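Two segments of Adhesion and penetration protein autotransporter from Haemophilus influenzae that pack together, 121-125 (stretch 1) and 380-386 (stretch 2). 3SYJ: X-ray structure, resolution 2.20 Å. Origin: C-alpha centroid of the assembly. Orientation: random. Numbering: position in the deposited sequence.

Stretch 1, residues 121-125: LHKFV
Stretch 2, residues 380-386: QGAGIHV

Residues 121-125 and 380-386, at least 258 positions apart in sequence wherever they touch, run side by side in nearly the same sense: the vectors from His-122 CA to Phe-124 CA and from Gly-381 CA to His-385 CA differ by 18°. The register is set by Lys-123 and Ala-382, whose CA atoms lie 4.0 Å apart, and the contact buries 307 Å² in total. Stretch 2 crosses the contact as a loop before entering a strand at Ile-384, whereas the touching part of stretch 1, from His-122 to Phe-124, is irregular.

The backbones meet most closely around Ala-382. Its phi/psi of -61/-38 differs sharply from the extended angles of Gly-381 (-173/-167) and Gly-383 (156/-179), and its carbonyl accepts a hydrogen bond from Phe-124 N (N to Ala-382 O, 2.8 Å, 165° at the hydrogen). Ala-382 O also receives a CA-H...O contact from Lys-123 CA at 3.4 Å, bent to 126° at the hydrogen. A straighter one runs the other way, from Ala-382 CA to His-122 O (3.5 Å, 152°). His-122 (-81/-16) therefore contributes through its backbone; its side chain, with chi1 83° (p) and chi2 -56°, comes no nearer than 6.6 Å, from His-122 CB to Ala-382 CA.

Lys-123 (-134/152) sends its CA-to-CB bond sideways, yet its end comes nearer. Chi1 of -69° and chi2 of -74° (both m) bend the chain near its root, and chi3 of -176° and chi4 of 175° (both t) then extend it to the ammonium group. Its course brings Lys-123 CD to 3.3 Å from Ala-382 O and ends with Lys-123 NZ donating a hydrogen bond to Gly-381 O at 2.8 Å. Lys-123 is buried, and its NZ is also hydrogen-bonded elsewhere in the structure.

The CA-to-CB bond of Phe-124 (-63/134) points toward stretch 2, and the residue has the largest area covered by the other stretch, 87 Å². With chi1 at -71° (m) and chi2 at -7°, the ring lies along the turn of stretch 2 while the amide of the same residue holds Ala-382 O. Phe-124 CE1 packs on Ala-382 CB at 3.6 Å, an apolar contact that uses the small methyl group. One ring face is covered by backbone, Gly-383 N and Ala-382 C, and Phe-124 CE2 approaches Gly-383 O to 3.5 Å. His-385 N lies at the ring edge, near its plane, 4.2 Å from Phe-124 CE2; the CB of His-385 is 4.3 Å from that same ring atom. The His-385 side chain has chi1 -178° (t) and chi2 -72°.

Gly-383 is what allows the ring to sit so close. An ideal CB there would point toward stretch 1 and fall 2.8 Å from Phe-124 CD2, a clash. Its backbone angles would also jam that CB against the preceding carbonyl oxygen, which by itself calls for glycine. At Gly-381, by contrast, a CB would point away, with nothing of stretch 1 within 5.5 Å.

The CA-to-CB bonds of Ile-384 (chi1 -55°, m; chi2 173°, t) and Val-125 (chi1 173°, t) both point away from the partner stretch.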

ATOM      1  N   LEU A 121      67.058  11.737 -15.793  1.00 18.49           N
ATOM      2  CA  LEU A 121      66.203  12.923 -15.831  1.00 15.50           C
ATOM      3  C   LEU A 121      66.398  13.753 -14.568  1.00 16.55           C
ATOM      4  O   LEU A 121      66.884  13.249 -13.568  1.00 16.42           O
ATOM      5  CB  LEU A 121      64.742  12.502 -15.956  1.00 14.14           C
ATOM      6  CG  LEU A 121      64.461  11.590 -17.149  1.00 16.14           C
ATOM      7  CD1 LEU A 121      63.000  11.149 -17.168  1.00 14.79           C
ATOM      8  CD2 LEU A 121      64.832  12.292 -18.439  1.00 13.35           C
ATOM      9  N   HIS A 122      66.021  15.024 -14.609  1.00 15.80           N
ATOM     10  CA  HIS A 122      66.282  15.902 -13.478  1.00 17.76           C
ATOM     11  C   HIS A 122      65.252  15.760 -12.355  1.00 18.32           C
ATOM     12  O   HIS A 122      65.506  16.189 -11.231  1.00 17.85           O
ATOM     13  CB  HIS A 122      66.464  17.366 -13.921  1.00 14.97           C
ATOM     14  CG  HIS A 122      65.185  18.122 -14.119  1.00 16.85           C
ATOM     15  ND1 HIS A 122      64.187  17.697 -14.971  1.00 13.61           N
ATOM     16  CD2 HIS A 122      64.760  19.300 -13.600  1.00 16.66           C
ATOM     17  CE1 HIS A 122      63.196  18.568 -14.953  1.00 14.88           C
ATOM     18  NE2 HIS A 122      63.516  19.549 -14.127  1.00 15.27           N
ATOM     19  N   LYS A 123      64.113  15.135 -12.654  1.00 17.81           N
ATOM     20  CA  LYS A 123      63.071  14.909 -11.652  1.00 14.31           C
ATOM     21  C   LYS A 123      62.537  13.481 -11.690  1.00 15.24           C
ATOM     22  O   LYS A 123      62.556  12.845 -12.743  1.00 17.28           O
ATOM     23  CB  LYS A 123      61.905  15.865 -11.875  1.00 16.84           C
ATOM     24  CG  LYS A 123      62.210  17.324 -11.585  1.00 18.12           C
ATOM     25  CD  LYS A 123      62.296  17.606 -10.101  1.00 14.26           C
ATOM     26  CE  LYS A 123      62.508  19.096  -9.858  1.00 16.03           C
ATOM     27  NZ  LYS A 123      62.483  19.444  -8.405  1.00 18.10           N
ATOM     28  N   PHE A 124      62.056  12.981 -10.551  1.00 14.69           N
ATOM     29  CA  PHE A 124      61.319  11.714 -10.527  1.00 16.02           C
ATOM     30  C   PHE A 124      60.056  11.887 -11.361  1.00 15.39           C
ATOM     31  O   PHE A 124      59.357  12.889 -11.219  1.00 14.14           O
ATOM     32  CB  PHE A 124      60.899  11.319  -9.111  1.00 13.14           C
ATOM     33  CG  PHE A 124      62.031  10.881  -8.224  1.00 18.68           C
ATOM     34  CD1 PHE A 124      63.305  10.704  -8.728  1.00 17.18           C
ATOM     35  CD2 PHE A 124      61.802  10.614  -6.877  1.00 14.99           C
ATOM     36  CE1 PHE A 124      64.339  10.290  -7.895  1.00 19.57           C
ATOM     37  CE2 PHE A 124      62.831  10.192  -6.045  1.00 16.62           C
ATOM     38  CZ  PHE A 124      64.100  10.032  -6.553  1.00 15.18           C
ATOM     39  N   VAL A 125      59.757  10.917 -12.225  1.00 15.66           N
ATOM     40  CA  VAL A 125      58.550  10.988 -13.044  1.00 12.87           C
ATOM     41  C   VAL A 125      57.339  10.501 -12.258  1.00 12.79           C
ATOM     42  O   VAL A 125      57.355   9.410 -11.703  1.00 13.37           O
ATOM     43  CB  VAL A 125      58.690  10.167 -14.348  1.00 14.62           C
ATOM     44  CG1 VAL A 125      57.348  10.119 -15.098  1.00 12.44           C
ATOM     45  CG2 VAL A 125      59.805  10.734 -15.228  1.00 11.95           C
ATOM     46  N   GLN A 380      65.515  20.989  -2.410  1.00 23.10           N
ATOM     47  CA  GLN A 380      65.271  20.955  -3.845  1.00 18.60           C
ATOM     48  C   GLN A 380      66.046  19.788  -4.445  1.00 21.17           C
ATOM     49  O   GLN A 380      67.259  19.677  -4.249  1.00 21.90           O
ATOM     50  CB  GLN A 380      65.752  22.261  -4.472  1.00 22.98           C
ATOM     51  CG  GLN A 380      65.346  22.449  -5.919  1.00 26.88           C
ATOM     52  CD  GLN A 380      65.827  23.765  -6.490  1.00 28.46           C
ATOM     53  OE1 GLN A 380      66.730  24.398  -5.947  1.00 25.95           O
ATOM     54  NE2 GLN A 380      65.230  24.177  -7.602  1.00 36.81           N
ATOM     55  N   GLY A 381      65.356  18.915  -5.170  1.00 16.69           N
ATOM     56  CA  GLY A 381      65.991  17.745  -5.747  1.00 16.76           C
ATOM     57  C   GLY A 381      65.067  16.980  -6.675  1.00 22.37           C
ATOM     58  O   GLY A 381      63.996  17.472  -7.053  1.00 21.30           O
ATOM     59  N   ALA A 382      65.470  15.768  -7.041  1.00 21.35           N
ATOM     60  CA  ALA A 382      64.728  15.002  -8.036  1.00 16.38           C
ATOM     61  C   ALA A 382      63.300  14.730  -7.578  1.00 17.22           C
ATOM     62  O   ALA A 382      62.358  14.783  -8.380  1.00 15.84           O
ATOM     63  CB  ALA A 382      65.435  13.713  -8.346  1.00 14.24           C
ATOM     64  N   GLY A 383      63.137  14.458  -6.288  1.00 12.14           N
ATOM     65  CA  GLY A 383      61.839  14.097  -5.746  1.00 10.28           C
ATOM     66  C   GLY A 383      61.960  13.281  -4.473  1.00 15.27           C
ATOM     67  O   GLY A 383      63.068  13.020  -3.998  1.00 14.78           O
ATOM     68  N   ILE A 384      60.826  12.880  -3.905  1.00 12.83           N
ATOM     69  CA  ILE A 384      60.853  12.092  -2.675  1.00 13.98           C
ATOM     70  C   ILE A 384      60.093  10.790  -2.838  1.00 14.52           C
ATOM     71  O   ILE A 384      58.938  10.782  -3.279  1.00 13.89           O
ATOM     72  CB  ILE A 384      60.249  12.868  -1.482  1.00 13.98           C
ATOM     73  CG1 ILE A 384      60.950  14.214  -1.315  1.00 14.41           C
ATOM     74  CG2 ILE A 384      60.318  12.035  -0.198  1.00 11.16           C
ATOM     75  CD1 ILE A 384      60.303  15.094  -0.281  1.00 16.06           C
ATOM     76  N   HIS A 385      60.742   9.689  -2.481  1.00 13.53           N
ATOM     77  CA  HIS A 385      60.100   8.383  -2.533  1.00 13.69           C
ATOM     78  C   HIS A 385      59.910   7.847  -1.114  1.00 16.81           C
ATOM     79  O   HIS A 385      60.880   7.605  -0.397  1.00 19.61           O
ATOM     80  CB  HIS A 385      60.931   7.410  -3.376  1.00 16.21           C
ATOM     81  CG  HIS A 385      60.311   6.055  -3.528  1.00 19.79           C
ATOM     82  ND1 HIS A 385      60.254   5.142  -2.495  1.00 19.61           N
ATOM     83  CD2 HIS A 385      59.725   5.455  -4.593  1.00 17.43           C
ATOM     84  CE1 HIS A 385      59.657   4.041  -2.918  1.00 21.49           C
ATOM     85  NE2 HIS A 385      59.329   4.204  -4.188  1.00 16.37           N
ATOM     86  N   VAL A 386      58.658   7.678  -0.710  1.00 13.76           N
ATOM     87  CA  VAL A 386      58.343   7.168   0.612  1.00 17.50           C
ATOM     88  C   VAL A 386      57.765   5.764   0.503  1.00 19.86           C
ATOM     89  O   VAL A 386      56.775   5.547  -0.204  1.00 14.88           O
ATOM     90  CB  VAL A 386      57.330   8.078   1.340  1.00 18.04           C
ATOM     91  CG1 VAL A 386      57.062   7.563   2.744  1.00 16.26           C
ATOM     92  CG2 VAL A 386      57.819   9.527   1.370  1.00 11.94           C
TER